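Side-chain contacts in biotin protein ligase-like protein of unknown function (PDB 3BFM), which is of unknown function but resembles biotin protein ligases and belongs to the biotin/lipoate A/B protein ligase family: residues 184-187 / 188-192; 73-76 / 77-81; 59-62 / 63-67; 168-171 / 172-175; 97-101 / 102-106. All coordinates share one frame; numbering follows the deposited sequence.

Interaction 1: residues 184-187 / 188-192; sequences GEWR and GLAHG
Trp186 and Ala190 meet, ring face to methyl group, where helix 179-189 runs out into a loop. The fraying of a helix end is recorded in its backbone bonds, and this turn is a clear example. Gly188 N still follows the alpha-helical rule, donating to Gly184 O four residues back at 3.3 Å. Leu189 N donates to Trp186 O at 2.9 Å, and Ala190 N to Arg187 O at 3.3 Å, each three residues back. Neither of these two donors approaches its acceptor along a lone pair; Ala190 N stands 74° out of the carbonyl plane of Arg187. Leu91 of strand 89-91 makes backbone hydrogen bonds with both Leu189 and His191, tying the helix end to that strand. Glu185 O has an apolar neighbour in Leu189, whose CG comes to 3.6 Å from it. The indole of Trp186 is directed under the departing chain because CG stands opposite the backbone N (chi1 -172°), and Pro69, Leu91 and Met193 pack around the same side chain. Ala190 CB settles over one indole face as a CH-pi contact, 3.9 Å from the centroid of the six-membered ring and 21° off its normal, with CZ3 and CH2 of Trp186 the atoms nearest to it.

Interaction 2: residues 73-76 / 77-81; sequences VGFQ and NALGA
Asn77 is bound to Gln76 and Val73 at once, through different atoms. Its backbone N donates to Val73 O, 2.9 Å away, while its side-chain ND2 donates to Gln76 OE1 at 2.8 Å. Gln76 bends at chi2 (-80°) to bring OE1 there; the acceptor lies in the amide plane of Asn77, although the two amides stand 87° apart. Val73 runs beside Asn77, with CG1 3.9 Å from ND2. OD1, at the other end of the amide, accepts from Trp170 NE1. A leucine here would probably leave both Gln76 OE1 and Trp170 NE1 without their mates and the glutamine amide free to turn. Ala78 follows on a face of helix 67-82 that packs on helix 156-175, where His166 and Ser162 touch its methyl; that CB lies 3.2 Å from Gly74 O, the acceptor of its own N-H. The helix lies between helix 156-175 and the mixed sheet, and its next residue faces the sheet: Leu79 points alongside Phe75, and CD2 approaches Phe75 CE2 obliquely at 3.9 Å, while Leu97 and Ile99 of strand 96-99 receive the pair. Leu79 N donates to Phe75 O almost in line, at 176°. Gly80 N continues the helical pattern to Gln76 O at 3.0 Å.

Interaction 3: residues 59-62 / 63-67; sequences VPLA and KAMAM
Val59 meets Ala64 and Lys63 through CG2: chi1 of -58° sets CG1 anti to the carbonyl carbon and so leaves CG2 between the backbone N and the carbonyl carbon. That CG2 methyl lies 3.6 Å from Ala64 N and 3.8 Å from Lys63 CB, with the valine and lysine side chains crossing at about a right angle. Leu61 has CG opposite the backbone N (chi1 -175°), and its CD1 lies 4.0 Å from the SE of Met65, a selenomethionine. Met65 CG, anti to its carbonyl carbon, passes 3.2 Å from Leu61 O, and the bend at chi2 sets SE near Leu61 CD1. The backbone that carries these groups is held by two carbonyls, each serving two donors. Pro60 O accepts from Ala64 N at 3.0 Å, in the carbonyl plane, and weakly from Lys63 N. Leu61 O accepts from Met65 N at 3.1 Å and weakly from Ala64 N. Lys63 turns its amine away to a salt bridge with Asp212. Leu232 packs on both Leu61 and Met65, and the indole of Trp174 lies against Val59 and Ala66. The whole is a short helix with Pro60 at its N-cap position, followed by a type I beta turn from Ala64 to Met67, closed by Met67 N on Ala64 O at 3.0 Å, which feeds the chain into helix 67-82 of the ligase-like fold.

Interaction 4: residues 168-171 / 172-175; sequences LHWI and NRWD
Arg173 lies alongside His169 and Trp170, four and three residues back, in the closing turns of helix 156-175, and its length can be traced atom by atom. CB sits near the carbonyls of His169 and Trp170, and CG comes to 3.3 Å from His169 O, which already accepts from Arg173 N. CG also rides over one face of the imidazole, and CD passes 3.4 Å from His169 NE2. There the chain bends (chi3 76°); NE is engaged in a salt bridge with Glu178, and CZ lies 3.8 Å from Trp170 CZ3. At the tip NH1 reaches Trp170 CH2 obliquely, 3.1 Å away, the guanidinium and indole planes 26° apart. Trp170 also packs on Val73 and Ile182, between helices 67-82 and 179-189, and its NE1 is hydrogen-bonded to Asn77 OD1. An alanine in its place would probably open a gap between these helices and leave Asn77 OD1 without its donor. Elsewhere on the helix, Ile171 and Asn172 pack on Pro10 of the second subunit. Asn172 ND2 lies 3.6 Å from Leu168 CG. Trp174 swings its indole past the carbonyl of Ile171, whose O lies at the ring edge, 4.0 Å from CE3 of Trp174.

Interaction 5: residues 97-101 / 102-106; sequences LRING and ARCGR
A tight beta hairpin, strand 96-99 returning as strand 102-111, pairs Ile99 with Ala102 across a type I' turn. Both bonds of this hydrogen-bonded pair are made: Ile99 N donates to Ala102 O at 2.8 Å, and Ala102 N to Ile99 O at 3.0 Å. Asn100 and Gly101 occupy the corner with the positive phi angles such a turn requires, and Asn100 is fixed there by Glu149 and by the backbone N of Ala88. One step back, Arg98 and Arg103 form the non-hydrogen-bonded pair. The Arg98 guanidinium curls toward the turn, where NH1 donates to Gly101 O, 2.9 Å away and in the guanidinium plane, while Arg103 CB lies over one of its faces. Glu143 attends this side of the strands: it accepts from Arg103 N and makes a long, weak ion pair with Arg98. The hairpin belongs to the mixed sheet of the ligase-like fold, and its regular register ends in a beta bulge in which Leu97 faces both Cys104 and Gly105. Cys104 N donates to Leu97 O at 3.0 Å, whereas Leu97 N passes over Cys104 O and donates to Gly105 O at 2.9 Å. Cys104 O is thereby buried without a polar partner. Gly105 O accepts a second hydrogen bond, from Arg103 NE at 3.0 Å, the two donors arriving from opposite faces of its carbonyl plane. Cys104 carries SG opposite its backbone N (chi1 -175°), which places the sulfur 3.7 Å from Ile99 CD1.

Overall arrangement
Along the chain the order is interaction 3, 2, 5, 4, 1, each closing before the next opens. Interaction 2, on helix 67-82, is the central member: its centre lies about 13 Å from those of interactions 1 and 5 and about 14 Å from that of interaction 4, and it touches all three. It thus joins the hairpin of the seven-stranded sheet to helices 156-175 and 179-189. Interaction 3 reaches the group through Trp174, where Met67 CE meets CD2 of that indole at 3.4 Å. Interactions 3 and 5 lie on opposite sides of the chain's centre, about 25 Å apart between centres, so the contacts run from one side of the chain to the other, across helices packed on the sheet.

Interaction 1: residues 184-187 / 188-192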
loop_
_atom_site.group_PDB
_atom_site.type_symbol
_atom_site.label_atom_id
_atom_site.label_comp_id
_atom_site.label_asym_id
_atom_site.label_seq_id
_atom_site.Cartn_x
_atom_site.Cartn_y
_atom_site.Cartn_z
ATOM N N GLY A 184 3.193 -21.090 -11.116
ATOM C CA GLY A 184 2.394 -22.291 -10.894
ATOM C C GLY A 184 0.925 -22.011 -10.766
ATOM O O GLY A 184 0.111 -22.706 -11.369
ATOM N N GLU A 185 0.566 -20.981 -9.990
ATOM C CA GLU A 185 -0.837 -20.626 -9.830
ATOM C C GLU A 185 -1.438 -20.278 -11.178
ATOM O O GLU A 185 -2.556 -20.729 -11.505
ATOM C CB GLU A 185 -1.002 -19.434 -8.896
ATOM C CG GLU A 185 -0.678 -19.724 -7.455
ATOM C CD GLU A 185 -1.513 -20.843 -6.862
ATOM O OE1 GLU A 185 -2.749 -20.839 -7.078
ATOM O OE2 GLU A 185 -0.929 -21.722 -6.185
ATOM N N TRP A 186 -0.695 -19.482 -11.954
ATOM C CA TRP A 186 -1.167 -18.997 -13.253
ATOM C C TRP A 186 -1.307 -20.142 -14.267
ATOM O O TRP A 186 -2.327 -20.253 -14.969
ATOM C CB TRP A 186 -0.270 -17.873 -13.810
ATOM C CG TRP A 186 -0.869 -17.268 -15.004
ATOM C CD1 TRP A 186 -1.784 -16.247 -15.039
ATOM C CD2 TRP A 186 -0.678 -17.678 -16.355
ATOM N NE1 TRP A 186 -2.187 -16.012 -16.332
ATOM C CE2 TRP A 186 -1.493 -16.859 -17.158
ATOM C CE3 TRP A 186 0.146 -18.622 -16.971
ATOM C CZ2 TRP A 186 -1.535 -16.968 -18.524
ATOM C CZ3 TRP A 186 0.096 -18.740 -18.365
ATOM C CH2 TRP A 186 -0.730 -17.912 -19.120
ATOM N N ARG A 187 -0.324 -21.032 -14.298
ATOM C CA ARG A 187 -0.393 -22.173 -15.218
ATOM C C ARG A 187 -1.653 -23.018 -15.009
ATOM O O ARG A 187 -2.252 -23.456 -15.984
ATOM C CB ARG A 187 0.880 -23.045 -15.110
ATOM C CG ARG A 187 0.771 -24.397 -15.791
ATOM C CD ARG A 187 2.061 -25.192 -15.688
ATOM N NE ARG A 187 2.083 -26.237 -16.716
ATOM C CZ ARG A 187 2.570 -26.092 -17.951
ATOM N NH1 ARG A 187 3.109 -24.948 -18.361
ATOM N NH2 ARG A 187 2.533 -27.117 -18.792
ATOM N N GLY A 188 -2.070 -23.207 -13.765
ATOM C CA GLY A 188 -3.286 -23.953 -13.469
ATOM C C GLY A 188 -4.568 -23.331 -13.987
ATOM O O GLY A 188 -5.560 -24.029 -14.192
ATOM N N LEU A 189 -4.551 -22.010 -14.177
ATOM C CA LEU A 189 -5.692 -21.247 -14.667
ATOM C C LEU A 189 -5.619 -20.899 -16.131
ATOM O O LEU A 189 -6.598 -20.378 -16.704
ATOM C CB LEU A 189 -5.799 -19.959 -13.858
ATOM C CG LEU A 189 -5.957 -20.173 -12.361
ATOM C CD1 LEU A 189 -5.895 -18.823 -11.646
ATOM C CD2 LEU A 189 -7.264 -20.914 -12.047
ATOM N N ALA A 190 -4.487 -21.174 -16.769
ATOM C CA ALA A 190 -4.269 -20.678 -18.119
ATOM C C ALA A 190 -5.264 -21.330 -19.079
ATOM O O ALA A 190 -5.471 -22.535 -19.036
ATOM C CB ALA A 190 -2.847 -20.932 -18.584
ATOM N N HIS A 191 -5.867 -20.521 -19.943
ATOM C CA HIS A 191 -6.743 -21.013 -20.971
ATOM C C HIS A 191 -5.950 -21.518 -22.158
ATOM O O HIS A 191 -5.176 -20.769 -22.733
ATOM C CB HIS A 191 -7.606 -19.894 -21.474
ATOM C CG HIS A 191 -8.465 -20.279 -22.622
ATOM N ND1 HIS A 191 -9.543 -21.125 -22.489
ATOM C CD2 HIS A 191 -8.415 -19.924 -23.925
ATOM C CE1 HIS A 191 -10.124 -21.277 -23.665
ATOM N NE2 HIS A 191 -9.462 -20.557 -24.554
ATOM N N GLY A 192 -6.202 -22.760 -22.557
ATOM C CA GLY A 192 -5.749 -23.256 -23.852
ATOM C C GLY A 192 -4.317 -23.736 -23.892
ATOM O O GLY A 192 -3.722 -23.866 -24.973
#

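Interaction 2: residues 73-76 / 77-81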
loop_
_atom_site.group_PDB
_atom_site.type_symbol
_atom_site.label_atom_id
_atom_site.label_comp_id
_atom_site.label_asym_id
_atom_site.label_seq_id
_atom_site.Cartn_x
_atom_site.Cartn_y
_atom_site.Cartn_z
ATOM N N VAL A 73 -4.586 -13.832 -11.537
ATOM C CA VAL A 73 -4.687 -14.745 -10.392
ATOM C C VAL A 73 -5.501 -14.082 -9.285
ATOM O O VAL A 73 -6.377 -14.706 -8.643
ATOM C CB VAL A 73 -3.304 -15.151 -9.851
ATOM C CG1 VAL A 73 -3.451 -16.022 -8.611
ATOM C CG2 VAL A 73 -2.469 -15.871 -10.909
ATOM N N GLY A 74 -5.201 -12.807 -9.054
ATOM C CA GLY A 74 -5.998 -12.019 -8.106
ATOM C C GLY A 74 -7.499 -12.093 -8.384
ATOM O O GLY A 74 -8.323 -12.296 -7.462
ATOM N N PHE A 75 -7.870 -11.907 -9.645
ATOM C CA PHE A 75 -9.267 -11.993 -10.063
ATOM C C PHE A 75 -9.890 -13.372 -9.896
ATOM O O PHE A 75 -11.019 -13.502 -9.412
ATOM C CB PHE A 75 -9.434 -11.555 -11.508
ATOM C CG PHE A 75 -10.849 -11.612 -11.971
ATOM C CD1 PHE A 75 -11.739 -10.602 -11.604
ATOM C CD2 PHE A 75 -11.338 -12.690 -12.699
ATOM C CE1 PHE A 75 -13.049 -10.641 -12.001
ATOM C CE2 PHE A 75 -12.673 -12.727 -13.079
ATOM C CZ PHE A 75 -13.524 -11.699 -12.714
ATOM N N GLN A 76 -9.190 -14.409 -10.362
ATOM C CA GLN A 76 -9.687 -15.768 -10.164
ATOM C C GLN A 76 -9.926 -16.060 -8.669
ATOM O O GLN A 76 -10.958 -16.636 -8.311
ATOM C CB GLN A 76 -8.746 -16.791 -10.786
ATOM C CG GLN A 76 -9.279 -18.244 -10.723
ATOM C CD GLN A 76 -9.089 -18.927 -9.370
ATOM O OE1 GLN A 76 -8.226 -18.576 -8.572
ATOM N NE2 GLN A 76 -9.918 -19.928 -9.115
ATOM N N ASN A 77 -8.995 -15.645 -7.799
ATOM C CA ASN A 77 -9.132 -15.881 -6.361
ATOM C C ASN A 77 -10.300 -15.090 -5.784
ATOM O O ASN A 77 -11.037 -15.582 -4.928
ATOM C CB ASN A 77 -7.890 -15.418 -5.590
ATOM C CG ASN A 77 -6.630 -16.253 -5.832
ATOM O OD1 ASN A 77 -5.627 -15.994 -5.180
ATOM N ND2 ASN A 77 -6.647 -17.187 -6.755
ATOM N N ALA A 78 -10.443 -13.851 -6.242
ATOM C CA ALA A 78 -11.485 -12.938 -5.812
ATOM C C ALA A 78 -12.846 -13.490 -6.202
ATOM O O ALA A 78 -13.718 -13.613 -5.364
ATOM C CB ALA A 78 -11.255 -11.524 -6.407
ATOM N N LEU A 79 -13.028 -13.872 -7.463
ATOM C CA LEU A 79 -14.325 -14.446 -7.859
ATOM C C LEU A 79 -14.628 -15.791 -7.119
ATOM O O LEU A 79 -15.752 -16.007 -6.627
ATOM C CB LEU A 79 -14.373 -14.629 -9.373
ATOM C CG LEU A 79 -15.721 -14.969 -10.013
ATOM C CD1 LEU A 79 -16.830 -14.039 -9.498
ATOM C CD2 LEU A 79 -15.578 -14.865 -11.535
ATOM N N GLY A 80 -13.635 -16.675 -7.027
ATOM C CA GLY A 80 -13.786 -17.933 -6.282
ATOM C C GLY A 80 -14.205 -17.799 -4.820
ATOM O O GLY A 80 -14.935 -18.638 -4.279
ATOM N N ALA A 81 -13.754 -16.736 -4.175
ATOM C CA ALA A 81 -14.193 -16.430 -2.812
ATOM C C ALA A 81 -15.684 -16.029 -2.696
ATOM O O ALA A 81 -16.234 -16.060 -1.591
ATOM C CB ALA A 81 -13.325 -15.327 -2.225
#

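Interaction 3: residues 59-62 / 63-67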
loop_
_atom_site.group_PDB
_atom_site.type_symbol
_atom_site.label_atom_id
_atom_site.label_comp_id
_atom_site.label_asym_id
_atom_site.label_seq_id
_atom_site.Cartn_x
_atom_site.Cartn_y
_atom_site.Cartn_z
ATOM N N VAL A 59 11.461 -2.615 -11.592
ATOM C CA VAL A 59 12.140 -3.606 -12.403
ATOM C C VAL A 59 11.994 -3.193 -13.855
ATOM O O VAL A 59 11.175 -2.339 -14.190
ATOM C CB VAL A 59 11.559 -5.030 -12.210
ATOM C CG1 VAL A 59 11.631 -5.472 -10.763
ATOM C CG2 VAL A 59 10.121 -5.141 -12.740
ATOM N N PRO A 60 12.781 -3.790 -14.745
ATOM C CA PRO A 60 12.569 -3.465 -16.153
ATOM C C PRO A 60 11.200 -3.898 -16.670
ATOM O O PRO A 60 10.645 -4.849 -16.147
ATOM C CB PRO A 60 13.650 -4.279 -16.847
ATOM C CG PRO A 60 14.706 -4.460 -15.795
ATOM C CD PRO A 60 13.930 -4.699 -14.562
ATOM N N LEU A 61 10.726 -3.252 -17.727
ATOM C CA LEU A 61 9.400 -3.543 -18.301
ATOM C C LEU A 61 9.198 -5.018 -18.571
ATOM O O LEU A 61 8.108 -5.532 -18.382
ATOM C CB LEU A 61 9.200 -2.779 -19.604
ATOM C CG LEU A 61 7.816 -2.900 -20.246
ATOM C CD1 LEU A 61 6.736 -2.303 -19.347
ATOM C CD2 LEU A 61 7.820 -2.253 -21.622
ATOM N N ALA A 62 10.221 -5.668 -19.134
ATOM C CA ALA A 62 10.186 -7.102 -19.401
ATOM C C ALA A 62 9.627 -7.924 -18.234
ATOM O O ALA A 62 8.743 -8.783 -18.409
ATOM C CB ALA A 62 11.595 -7.573 -19.769
ATOM N N LYS A 63 10.121 -7.602 -17.044
ATOM C CA LYS A 63 9.733 -8.241 -15.794
ATOM C C LYS A 63 8.473 -7.677 -15.146
ATOM O O LYS A 63 7.799 -8.376 -14.352
ATOM C CB LYS A 63 10.902 -8.188 -14.827
ATOM C CG LYS A 63 12.099 -8.941 -15.414
ATOM C CD LYS A 63 12.941 -9.609 -14.368
ATOM C CE LYS A 63 13.987 -10.501 -15.026
ATOM N NZ LYS A 63 13.401 -11.757 -15.617
ATOM N N ALA A 64 8.152 -6.425 -15.456
ATOM C CA ALA A 64 6.989 -5.756 -14.860
ATOM C C ALA A 64 5.690 -6.278 -15.481
ATOM O O ALA A 64 4.605 -6.161 -14.869
ATOM C CB ALA A 64 7.087 -4.230 -15.044
HETATM N N MSE A 65 5.790 -6.815 -16.703
HETATM C CA MSE A 65 4.652 -7.454 -17.374
HETATM C C MSE A 65 3.973 -8.559 -16.541
HETATM O O MSE A 65 2.801 -8.845 -16.787
HETATM C CB MSE A 65 5.086 -8.036 -18.714
HETATM C CG MSE A 65 5.597 -7.052 -19.720
HETATM SE SE MSE A 65 4.386 -5.464 -19.940
HETATM C CE MSE A 65 2.898 -6.297 -20.594
ATOM N N ALA A 66 4.691 -9.171 -15.591
ATOM C CA ALA A 66 4.116 -10.159 -14.663
ATOM C C ALA A 66 2.916 -9.598 -13.896
ATOM O O ALA A 66 2.126 -10.350 -13.300
ATOM C CB ALA A 66 5.186 -10.668 -13.703
HETATM N N MSE A 67 2.759 -8.277 -13.889
HETATM C CA MSE A 67 1.614 -7.711 -13.190
HETATM C C MSE A 67 0.286 -8.167 -13.828
HETATM O O MSE A 67 -0.753 -8.253 -13.146
HETATM C CB MSE A 67 1.685 -6.165 -13.157
HETATM C CG MSE A 67 2.866 -5.613 -12.311
HETATM SE SE MSE A 67 2.710 -6.099 -10.437
HETATM C CE MSE A 67 4.006 -7.688 -10.571
#

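Interaction 4: residues 168-171 / 172-175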
loop_
_atom_site.group_PDB
_atom_site.type_symbol
_atom_site.label_atom_id
_atom_site.label_comp_id
_atom_site.label_asym_id
_atom_site.label_seq_id
_atom_site.Cartn_x
_atom_site.Cartn_y
_atom_site.Cartn_z
ATOM N N LEU A 168 -3.297 -7.338 -4.227
ATOM C CA LEU A 168 -2.264 -6.883 -3.323
ATOM C C LEU A 168 -1.540 -8.068 -2.684
ATOM O O LEU A 168 -0.340 -8.036 -2.577
ATOM C CB LEU A 168 -2.858 -6.003 -2.232
ATOM C CG LEU A 168 -1.933 -5.448 -1.154
ATOM C CD1 LEU A 168 -0.943 -4.475 -1.745
ATOM C CD2 LEU A 168 -2.831 -4.778 -0.056
ATOM N N HIS A 169 -2.262 -9.109 -2.291
ATOM C CA HIS A 169 -1.588 -10.284 -1.717
ATOM C C HIS A 169 -0.487 -10.831 -2.661
ATOM O O HIS A 169 0.674 -11.003 -2.256
ATOM C CB HIS A 169 -2.637 -11.353 -1.371
ATOM C CG HIS A 169 -2.054 -12.672 -1.006
ATOM N ND1 HIS A 169 -1.590 -12.952 0.263
ATOM C CD2 HIS A 169 -1.835 -13.786 -1.744
ATOM C CE1 HIS A 169 -1.110 -14.184 0.286
ATOM N NE2 HIS A 169 -1.259 -14.715 -0.913
ATOM N N TRP A 170 -0.846 -11.027 -3.931
ATOM C CA TRP A 170 0.073 -11.628 -4.922
ATOM C C TRP A 170 1.183 -10.633 -5.346
ATOM O O TRP A 170 2.327 -11.014 -5.639
ATOM C CB TRP A 170 -0.719 -12.195 -6.107
ATOM C CG TRP A 170 -1.421 -13.436 -5.755
ATOM C CD1 TRP A 170 -2.757 -13.614 -5.604
ATOM C CD2 TRP A 170 -0.811 -14.693 -5.457
ATOM N NE1 TRP A 170 -3.023 -14.907 -5.256
ATOM C CE2 TRP A 170 -1.845 -15.594 -5.158
ATOM C CE3 TRP A 170 0.507 -15.146 -5.434
ATOM C CZ2 TRP A 170 -1.595 -16.935 -4.814
ATOM C CZ3 TRP A 170 0.756 -16.468 -5.102
ATOM C CH2 TRP A 170 -0.293 -17.344 -4.790
ATOM N N ILE A 171 0.868 -9.336 -5.371
ATOM C CA ILE A 171 1.871 -8.356 -5.743
ATOM C C ILE A 171 2.894 -8.352 -4.640
ATOM O O ILE A 171 4.076 -8.333 -4.912
ATOM C CB ILE A 171 1.287 -6.916 -5.882
ATOM C CG1 ILE A 171 0.420 -6.821 -7.142
ATOM C CG2 ILE A 171 2.428 -5.886 -5.920
ATOM C CD1 ILE A 171 -0.556 -5.571 -7.174
ATOM N N ASN A 172 2.443 -8.430 -3.385
ATOM C CA ASN A 172 3.424 -8.473 -2.269
ATOM C C ASN A 172 4.300 -9.739 -2.342
ATOM O O ASN A 172 5.505 -9.677 -2.153
ATOM C CB ASN A 172 2.758 -8.329 -0.890
ATOM C CG ASN A 172 2.262 -6.908 -0.624
ATOM O OD1 ASN A 172 2.860 -5.953 -1.088
ATOM N ND2 ASN A 172 1.185 -6.772 0.146
ATOM N N ARG A 173 3.724 -10.870 -2.708
ATOM C CA ARG A 173 4.506 -12.093 -2.827
ATOM C C ARG A 173 5.478 -12.039 -3.992
ATOM O O ARG A 173 6.601 -12.540 -3.908
ATOM C CB ARG A 173 3.598 -13.299 -2.929
ATOM C CG ARG A 173 2.837 -13.482 -1.626
ATOM C CD ARG A 173 2.009 -14.659 -1.657
ATOM N NE ARG A 173 2.820 -15.859 -1.489
ATOM C CZ ARG A 173 2.360 -17.087 -1.686
ATOM N NH1 ARG A 173 1.090 -17.270 -2.042
ATOM N NH2 ARG A 173 3.176 -18.122 -1.507
ATOM N N TRP A 174 5.048 -11.434 -5.095
ATOM C CA TRP A 174 5.919 -11.226 -6.219
ATOM C C TRP A 174 7.132 -10.383 -5.788
ATOM O O TRP A 174 8.284 -10.691 -6.111
ATOM C CB TRP A 174 5.146 -10.524 -7.333
ATOM C CG TRP A 174 5.983 -10.108 -8.486
ATOM C CD1 TRP A 174 6.329 -10.864 -9.572
ATOM C CD2 TRP A 174 6.571 -8.820 -8.691
ATOM N NE1 TRP A 174 7.083 -10.136 -10.432
ATOM C CE2 TRP A 174 7.243 -8.868 -9.925
ATOM C CE3 TRP A 174 6.570 -7.624 -7.961
ATOM C CZ2 TRP A 174 7.939 -7.778 -10.438
ATOM C CZ3 TRP A 174 7.261 -6.534 -8.470
ATOM C CH2 TRP A 174 7.942 -6.625 -9.704
ATOM N N ASP A 175 6.871 -9.318 -5.045
ATOM C CA ASP A 175 7.922 -8.432 -4.554
ATOM C C ASP A 175 8.895 -9.148 -3.627
ATOM O O ASP A 175 10.080 -8.813 -3.585
ATOM C CB ASP A 175 7.303 -7.237 -3.816
ATOM C CG ASP A 175 8.357 -6.245 -3.327
ATOM O OD1 ASP A 175 8.999 -5.627 -4.200
ATOM O OD2 ASP A 175 8.532 -6.095 -2.093
#

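Interaction 5: residues 97-101 / 102-106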
loop_
_atom_site.group_PDB
_atom_site.type_symbol
_atom_site.label_atom_id
_atom_site.label_comp_id
_atom_site.label_asym_id
_atom_site.label_seq_id
_atom_site.Cartn_x
_atom_site.Cartn_y
_atom_site.Cartn_z
ATOM N N LEU A 97 -10.575 -12.834 -20.144
ATOM C CA LEU A 97 -11.069 -13.669 -19.070
ATOM C C LEU A 97 -12.074 -14.654 -19.631
ATOM O O LEU A 97 -12.778 -14.320 -20.562
ATOM C CB LEU A 97 -11.733 -12.805 -17.951
ATOM C CG LEU A 97 -10.805 -11.871 -17.183
ATOM C CD1 LEU A 97 -11.560 -10.837 -16.253
ATOM C CD2 LEU A 97 -9.814 -12.685 -16.354
ATOM N N ARG A 98 -12.153 -15.849 -19.055
ATOM C CA ARG A 98 -13.177 -16.798 -19.436
ATOM C C ARG A 98 -13.892 -17.301 -18.225
ATOM O O ARG A 98 -13.269 -17.635 -17.225
ATOM C CB ARG A 98 -12.598 -17.994 -20.195
ATOM C CG ARG A 98 -11.949 -17.619 -21.527
ATOM C CD ARG A 98 -12.069 -18.719 -22.559
ATOM N NE ARG A 98 -11.741 -18.147 -23.862
ATOM C CZ ARG A 98 -12.537 -18.088 -24.930
ATOM N NH1 ARG A 98 -13.739 -18.666 -24.963
ATOM N NH2 ARG A 98 -12.082 -17.492 -26.029
ATOM N N ILE A 99 -15.220 -17.329 -18.315
ATOM C CA ILE A 99 -16.044 -17.854 -17.233
ATOM C C ILE A 99 -16.867 -18.976 -17.820
ATOM O O ILE A 99 -17.528 -18.781 -18.844
ATOM C CB ILE A 99 -16.905 -16.727 -16.583
ATOM C CG1 ILE A 99 -15.947 -15.707 -15.940
ATOM C CG2 ILE A 99 -17.833 -17.296 -15.557
ATOM C CD1 ILE A 99 -16.624 -14.496 -15.234
ATOM N N ASN A 100 -16.771 -20.149 -17.195
ATOM C CA ASN A 100 -17.351 -21.391 -17.731
ATOM C C ASN A 100 -17.049 -21.568 -19.216
ATOM O O ASN A 100 -17.911 -21.963 -19.998
ATOM C CB ASN A 100 -18.865 -21.393 -17.465
ATOM C CG ASN A 100 -19.212 -21.328 -15.981
ATOM O OD1 ASN A 100 -18.533 -21.906 -15.135
ATOM N ND2 ASN A 100 -20.283 -20.614 -15.662
ATOM N N GLY A 101 -15.814 -21.263 -19.611
ATOM C CA GLY A 101 -15.334 -21.459 -20.967
ATOM C C GLY A 101 -15.638 -20.361 -21.962
ATOM O O GLY A 101 -15.142 -20.406 -23.086
ATOM N N ALA A 102 -16.438 -19.378 -21.560
ATOM C CA ALA A 102 -16.869 -18.293 -22.432
ATOM C C ALA A 102 -16.169 -16.982 -22.102
ATOM O O ALA A 102 -16.004 -16.631 -20.939
ATOM C CB ALA A 102 -18.360 -18.097 -22.328
ATOM N N ARG A 103 -15.806 -16.260 -23.153
ATOM C CA ARG A 103 -15.166 -14.960 -23.036
ATOM C C ARG A 103 -16.098 -14.019 -22.300
ATOM O O ARG A 103 -17.261 -13.890 -22.661
ATOM C CB ARG A 103 -14.850 -14.404 -24.405
ATOM C CG ARG A 103 -14.233 -13.036 -24.434
ATOM C CD ARG A 103 -12.841 -12.908 -23.670
ATOM N NE ARG A 103 -12.499 -11.499 -23.681
ATOM C CZ ARG A 103 -11.938 -10.856 -24.693
ATOM N NH1 ARG A 103 -11.522 -11.497 -25.785
ATOM N NH2 ARG A 103 -11.777 -9.553 -24.604
ATOM N N CYS A 104 -15.574 -13.396 -21.246
ATOM C CA CYS A 104 -16.389 -12.645 -20.300
ATOM C C CYS A 104 -15.454 -11.637 -19.646
ATOM O O CYS A 104 -14.973 -11.842 -18.545
ATOM C CB CYS A 104 -16.999 -13.566 -19.256
ATOM S SG CYS A 104 -18.166 -12.726 -18.109
ATOM N N GLY A 105 -15.149 -10.595 -20.389
ATOM C CA GLY A 105 -14.278 -9.537 -19.877
ATOM C C GLY A 105 -12.809 -9.730 -20.154
ATOM O O GLY A 105 -12.376 -10.659 -20.850
ATOM N N ARG A 106 -12.015 -8.831 -19.606
ATOM C CA ARG A 106 -10.575 -8.866 -19.881
ATOM C C ARG A 106 -9.842 -7.995 -18.905
ATOM O O ARG A 106 -10.418 -7.048 -18.312
ATOM C CB ARG A 106 -10.272 -8.372 -21.279
ATOM C CG ARG A 106 -10.729 -7.015 -21.480
ATOM C CD ARG A 106 -10.314 -6.402 -22.792
ATOM N NE ARG A 106 -10.907 -5.068 -22.871
ATOM C CZ ARG A 106 -10.722 -4.217 -23.887
ATOM N NH1 ARG A 106 -9.936 -4.547 -24.913
ATOM N NH2 ARG A 106 -11.322 -3.029 -23.859
#